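Local coordinates for chromosomal replication initiator protein dnaA (Aquifex aeolicus, PDB 1L8Q), which binds ATP through its AAA+ domain, assembles into a spiral filament when bound to an ATP analog, and probably initiates chromosomal replication by binding the replication origin, at residues Y37-Y43 with G159-I164; R171-I175 with L194-K199. All coordinates share one frame; numbering follows the deposited sequence.

Contact 1. Residues Y37-Y43 with G159-I164; sequences YNPIFIY and GILVEI
Strand 40-43 and strand 160-163 pair in parallel at one side of the central sheet of the AAA+ domain, Ile40 opposite Ile160 through to Tyr43 opposite Glu163, with 18° between the short strand axes. Five backbone hydrogen bonds join them, from Ile160 N to Pro39 O (2.9 Å) at one end to Ile164 N to Tyr43 O (2.7 Å) at the other; Phe41 and Tyr43 give their N-H groups to Ile160 and Val162, and Val162 N returns to Phe41 O. On the face carrying Ile40 and Ile42, Ile40 CG1 lies alongside Ile160 CG2 at 3.7 Å. The same methyl meets Tyr37 CB at 3.6 Å, while Ile160 CD1 sits over the rim of one face of the Tyr37 ring, whose OH bonds to Glu28. Helix 20-31 covers this side through Val25, Ala29 and Ala22. The strand order 68-72, 101-105, 133-138, 40-43, 160-163 is the 51432 arrangement of AAA+ ATPases, and strand 40-43 leads directly into the P-loop. On the other face Tyr43 is folded back, CG between backbone N and carbonyl carbon (chi1 68°), which lays its ring over the neighbouring strand: Glu163 CA stands 3.8 Å from the ring centroid as a CH-pi contact, and Glu163 CB is 3.5 Å from Tyr43 CZ. His141 meets the Tyr43 ring edge-to-face. Phe41 CB touches Leu161 CD1 at 3.7 Å, its ring turned toward Phe156. Beyond the strand pairs, Ile164 CG2 packs against Ile42 CG2 (3.7 Å).

Contact 2. Residues R171-I175 with L194-K199; sequences RFKII and LLENTK. With ADP (adenosine-5'-diphosphate), chain C.
Arg171 and Ile175 of helix 168-181 meet Leu194 and Leu195 near the end of helix 188-197, by one hydrogen bond and a small apolar patch. Among the polar contacts, Arg171 NH1 donates to Leu195 O at 2.6 Å, nearly straight (171°), in the carbonyl plane and on a lone pair; the acceptor also lies close to the guanidinium plane. The bend of the arginine chain at chi3 (-63°) turns the group toward this carbonyl, while Arg171 NH2 bonds to Asn168 one turn back, so two partners fix its rotation. Leu195 CD2 lies over one guanidinium face. Thr198 OG1 donates to Leu194 O (2.7 Å), tying the residues after the helix back to its last turn. The apolar contacts centre on Ile175 CD1, which touches Leu194 CB and Leu195 CD2, both at 3.7 Å. Leu195 CD2 also reaches Phe172 CB (4.1 Å). Ile174, on another side of helix 168-181, puts CD1 3.6 Å from ADP N3, against the adenine. Helix 201-214 completes this small helical lid that follows the sheet in the AAA+ module: Ile204 meets Ile175 and Thr198, Val201 meets Ile174, and Lys207 meets Leu194.

How the contacts relate
The two contacts follow each other along the chain: strand 160-163 of contact 1 runs on, by a short connection, into helix 168-181 of contact 2. Their centres are 26 Å apart and their nearest atoms about 10 Å, with no touch between them, and ADP is approached from both. Contact 1 lies toward the phosphates, contact 2 toward the base. Between nearest atoms, the side chain of Ile164 is about 3 Å from that of Thr48 and about 6 Å from the nucleotide. At the other end of contact 2, the side chain of Lys199 comes, by nearest atoms, about 7 Å from Gly47 of the ATP-binding loop. Thus the nucleotide lies between the sheet of contact 1 and the helices of contact 2.

Contact 1. Residues Y37-Y43 with G159-I164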
# COMPACT_ATOMS: atom_id res chain seq x y z
N TYR A 37 -12.03 -13.29 -20.54
CA TYR A 37 -12.26 -12.97 -19.16
C TYR A 37 -12.91 -11.62 -19.06
O TYR A 37 -12.38 -10.65 -19.56
CB TYR A 37 -10.93 -12.89 -18.42
CG TYR A 37 -10.08 -14.11 -18.53
CD1 TYR A 37 -10.57 -15.38 -18.20
CD2 TYR A 37 -8.76 -14.01 -18.94
CE1 TYR A 37 -9.77 -16.52 -18.30
CE2 TYR A 37 -7.95 -15.14 -19.04
CZ TYR A 37 -8.47 -16.38 -18.72
OH TYR A 37 -7.67 -17.47 -18.81
N ASN A 38 -14.05 -11.56 -18.39
CA ASN A 38 -14.72 -10.30 -18.20
C ASN A 38 -15.69 -10.45 -17.06
O ASN A 38 -16.62 -11.22 -17.15
CB ASN A 38 -15.46 -9.87 -19.48
CG ASN A 38 -15.41 -8.35 -19.72
OD1 ASN A 38 -14.61 -7.62 -19.11
ND2 ASN A 38 -16.26 -7.87 -20.62
N PRO A 39 -15.46 -9.74 -15.98
CA PRO A 39 -14.32 -8.85 -15.86
C PRO A 39 -13.10 -9.54 -15.28
O PRO A 39 -13.16 -10.69 -14.84
CB PRO A 39 -14.79 -7.82 -14.84
CG PRO A 39 -15.89 -8.50 -14.08
CD PRO A 39 -16.27 -9.77 -14.75
N ILE A 40 -11.99 -8.80 -15.27
CA ILE A 40 -10.79 -9.18 -14.57
C ILE A 40 -10.73 -8.29 -13.35
O ILE A 40 -10.85 -7.08 -13.47
CB ILE A 40 -9.57 -8.90 -15.43
CG1 ILE A 40 -9.52 -9.83 -16.62
CG2 ILE A 40 -8.29 -9.05 -14.61
CD1 ILE A 40 -8.39 -9.52 -17.53
N PHE A 41 -10.54 -8.88 -12.17
CA PHE A 41 -10.50 -8.12 -10.93
C PHE A 41 -9.20 -8.44 -10.23
O PHE A 41 -9.04 -9.53 -9.68
CB PHE A 41 -11.66 -8.54 -10.04
CG PHE A 41 -11.85 -7.69 -8.84
CD1 PHE A 41 -10.99 -7.80 -7.75
CD2 PHE A 41 -12.91 -6.80 -8.77
CE1 PHE A 41 -11.18 -7.01 -6.62
CE2 PHE A 41 -13.12 -6.02 -7.63
CZ PHE A 41 -12.26 -6.12 -6.56
N ILE A 42 -8.25 -7.51 -10.26
CA ILE A 42 -6.96 -7.71 -9.63
C ILE A 42 -6.92 -7.10 -8.23
O ILE A 42 -7.34 -5.98 -8.04
CB ILE A 42 -5.87 -7.05 -10.47
CG1 ILE A 42 -5.78 -7.71 -11.84
CG2 ILE A 42 -4.52 -7.12 -9.76
CD1 ILE A 42 -5.07 -6.83 -12.87
N TYR A 43 -6.40 -7.84 -7.26
CA TYR A 43 -6.28 -7.31 -5.91
C TYR A 43 -4.96 -7.67 -5.22
O TYR A 43 -4.37 -8.73 -5.45
CB TYR A 43 -7.47 -7.71 -5.04
CG TYR A 43 -7.52 -9.17 -4.74
CD1 TYR A 43 -7.09 -9.66 -3.50
CD2 TYR A 43 -7.99 -10.06 -5.67
CE1 TYR A 43 -7.14 -11.00 -3.22
CE2 TYR A 43 -8.06 -11.40 -5.40
CZ TYR A 43 -7.63 -11.87 -4.16
OH TYR A 43 -7.70 -13.21 -3.89
N GLY A 159 -16.43 -13.07 -13.07
CA GLY A 159 -15.26 -13.02 -13.93
C GLY A 159 -14.07 -13.82 -13.43
O GLY A 159 -14.20 -14.99 -13.04
N ILE A 160 -12.90 -13.19 -13.45
CA ILE A 160 -11.69 -13.80 -12.92
C ILE A 160 -11.03 -12.92 -11.87
O ILE A 160 -10.73 -11.75 -12.11
CB ILE A 160 -10.70 -14.21 -14.04
CG1 ILE A 160 -9.45 -14.86 -13.43
CG2 ILE A 160 -10.33 -13.03 -14.91
CD1 ILE A 160 -8.76 -15.87 -14.36
N LEU A 161 -10.83 -13.48 -10.69
CA LEU A 161 -10.23 -12.76 -9.57
C LEU A 161 -8.82 -13.25 -9.38
O LEU A 161 -8.61 -14.44 -9.20
CB LEU A 161 -11.00 -13.05 -8.29
CG LEU A 161 -12.27 -12.25 -8.01
CD1 LEU A 161 -12.99 -11.91 -9.28
CD2 LEU A 161 -13.18 -12.99 -7.01
N VAL A 162 -7.85 -12.36 -9.38
CA VAL A 162 -6.48 -12.77 -9.18
C VAL A 162 -5.72 -11.88 -8.20
O VAL A 162 -5.60 -10.68 -8.38
CB VAL A 162 -5.70 -12.86 -10.51
CG1 VAL A 162 -6.55 -13.52 -11.57
CG2 VAL A 162 -5.34 -11.51 -10.97
N GLU A 163 -5.20 -12.49 -7.16
CA GLU A 163 -4.42 -11.80 -6.16
C GLU A 163 -3.04 -11.48 -6.73
O GLU A 163 -2.50 -12.26 -7.46
CB GLU A 163 -4.28 -12.69 -4.93
CG GLU A 163 -3.59 -12.08 -3.75
CD GLU A 163 -3.75 -12.92 -2.50
OE1 GLU A 163 -4.11 -14.13 -2.65
OE2 GLU A 163 -3.54 -12.40 -1.37
N ILE A 164 -2.48 -10.34 -6.39
CA ILE A 164 -1.16 -10.00 -6.89
C ILE A 164 -0.22 -9.68 -5.74
O ILE A 164 -0.60 -9.04 -4.76
CB ILE A 164 -1.26 -8.83 -7.89
CG1 ILE A 164 0.06 -8.56 -8.55
CG2 ILE A 164 -1.82 -7.59 -7.23
CD1 ILE A 164 -0.00 -7.40 -9.46

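Contact 2. Residues R171-I175 with L194-K199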
# COMPACT_ATOMS: atom_id res chain seq x y z
N ARG A 171 11.26 -8.03 -6.06
CA ARG A 171 11.85 -6.81 -5.50
C ARG A 171 13.33 -6.76 -5.86
O ARG A 171 13.84 -5.75 -6.33
CB ARG A 171 11.74 -6.81 -3.97
CG ARG A 171 10.52 -6.14 -3.43
CD ARG A 171 10.57 -5.83 -1.94
NE ARG A 171 10.69 -7.05 -1.14
CZ ARG A 171 11.62 -7.23 -0.23
NH1 ARG A 171 12.51 -6.27 0.01
NH2 ARG A 171 11.68 -8.37 0.45
N PHE A 172 14.00 -7.88 -5.63
CA PHE A 172 15.39 -8.01 -5.95
C PHE A 172 15.69 -7.48 -7.35
O PHE A 172 16.53 -6.60 -7.52
CB PHE A 172 15.81 -9.48 -5.82
CG PHE A 172 17.23 -9.75 -6.18
CD1 PHE A 172 18.26 -9.25 -5.42
CD2 PHE A 172 17.53 -10.54 -7.28
CE1 PHE A 172 19.60 -9.52 -5.75
CE2 PHE A 172 18.86 -10.82 -7.63
CZ PHE A 172 19.90 -10.30 -6.86
N LYS A 173 15.01 -8.02 -8.35
CA LYS A 173 15.23 -7.56 -9.71
C LYS A 173 14.92 -6.06 -9.81
O LYS A 173 15.68 -5.29 -10.42
CB LYS A 173 14.42 -8.37 -10.71
CG LYS A 173 14.77 -9.85 -10.71
CD LYS A 173 14.20 -10.58 -11.89
CE LYS A 173 14.39 -12.07 -11.76
NZ LYS A 173 13.60 -12.80 -12.80
N ILE A 174 13.81 -5.64 -9.20
CA ILE A 174 13.45 -4.23 -9.24
C ILE A 174 14.58 -3.40 -8.61
O ILE A 174 15.10 -2.44 -9.20
CB ILE A 174 12.11 -4.00 -8.55
CG1 ILE A 174 10.98 -4.55 -9.42
CG2 ILE A 174 11.89 -2.52 -8.31
CD1 ILE A 174 9.59 -4.41 -8.81
N ILE A 175 15.00 -3.80 -7.42
CA ILE A 175 16.07 -3.10 -6.75
C ILE A 175 17.27 -2.89 -7.67
O ILE A 175 17.87 -1.82 -7.69
CB ILE A 175 16.46 -3.85 -5.47
CG1 ILE A 175 15.43 -3.56 -4.37
CG2 ILE A 175 17.83 -3.45 -5.02
CD1 ILE A 175 15.50 -4.54 -3.19
N LEU A 194 18.69 -3.13 0.94
CA LEU A 194 17.41 -2.78 0.41
C LEU A 194 16.42 -3.94 0.53
O LEU A 194 15.23 -3.73 0.81
CB LEU A 194 17.56 -2.29 -1.02
CG LEU A 194 18.37 -0.99 -1.15
CD1 LEU A 194 18.73 -0.70 -2.59
CD2 LEU A 194 17.64 0.20 -0.51
N LEU A 195 16.90 -5.18 0.34
CA LEU A 195 16.03 -6.34 0.44
C LEU A 195 15.43 -6.41 1.83
O LEU A 195 14.21 -6.54 1.99
CB LEU A 195 16.76 -7.63 0.14
CG LEU A 195 16.79 -8.11 -1.32
CD1 LEU A 195 17.36 -9.53 -1.38
CD2 LEU A 195 15.41 -8.05 -1.97
N GLU A 196 16.29 -6.29 2.83
CA GLU A 196 15.85 -6.36 4.21
C GLU A 196 14.96 -5.21 4.67
O GLU A 196 14.15 -5.39 5.56
CB GLU A 196 17.03 -6.51 5.17
CG GLU A 196 17.37 -7.95 5.54
CD GLU A 196 16.26 -8.68 6.33
OE1 GLU A 196 15.13 -8.15 6.44
OE2 GLU A 196 16.52 -9.80 6.83
N ASN A 197 15.09 -4.04 4.06
CA ASN A 197 14.35 -2.88 4.57
C ASN A 197 13.30 -2.23 3.68
O ASN A 197 12.96 -1.07 3.89
CB ASN A 197 15.32 -1.82 5.07
CG ASN A 197 16.20 -2.34 6.20
OD1 ASN A 197 15.92 -2.09 7.37
ND2 ASN A 197 17.26 -3.05 5.85
N THR A 198 12.76 -2.97 2.72
CA THR A 198 11.73 -2.42 1.86
C THR A 198 10.80 -3.49 1.31
O THR A 198 11.16 -4.66 1.22
CB THR A 198 12.36 -1.62 0.69
OG1 THR A 198 13.00 -2.51 -0.23
CG2 THR A 198 13.50 -0.76 1.18
N LYS A 199 9.59 -3.06 0.93
CA LYS A 199 8.58 -3.95 0.38
C LYS A 199 7.99 -3.32 -0.88
O LYS A 199 7.48 -4.01 -1.75
CB LYS A 199 7.48 -4.16 1.41
CG LYS A 199 6.85 -2.86 1.92
CD LYS A 199 5.43 -3.09 2.48
CE LYS A 199 4.89 -1.82 3.16
NZ LYS A 199 3.40 -1.79 3.21
PB ADP C . -0.10 -0.48 -6.59
O1B ADP C . -0.94 0.16 -7.71
O2B ADP C . -0.41 -1.93 -6.34
O3B ADP C . -0.01 0.36 -5.36
PA ADP C . 1.75 0.30 -8.46
O1A ADP C . 1.20 -0.35 -9.71
O2A ADP C . 1.26 1.72 -8.25
O3A ADP C . 1.37 -0.55 -7.16
O5' ADP C . 3.34 0.22 -8.47
C5' ADP C . 4.10 0.83 -7.45
C4' ADP C . 5.46 1.09 -8.05
O4' ADP C . 6.22 -0.13 -8.12
C3' ADP C . 5.30 1.57 -9.48
O3' ADP C . 6.38 2.46 -9.70
C2' ADP C . 5.47 0.30 -10.28
O2' ADP C . 5.89 0.47 -11.62
C1' ADP C . 6.49 -0.47 -9.49
N9 ADP C . 6.23 -1.89 -9.73
C8 ADP C . 5.25 -2.64 -9.17
N7 ADP C . 5.32 -3.92 -9.64
C5 ADP C . 6.34 -3.99 -10.51
C6 ADP C . 6.94 -5.03 -11.35
N6 ADP C . 6.47 -6.29 -11.36
N1 ADP C . 7.99 -4.69 -12.11
C2 ADP C . 8.49 -3.44 -12.11
N3 ADP C . 7.98 -2.45 -11.36
C4 ADP C . 6.93 -2.66 -10.56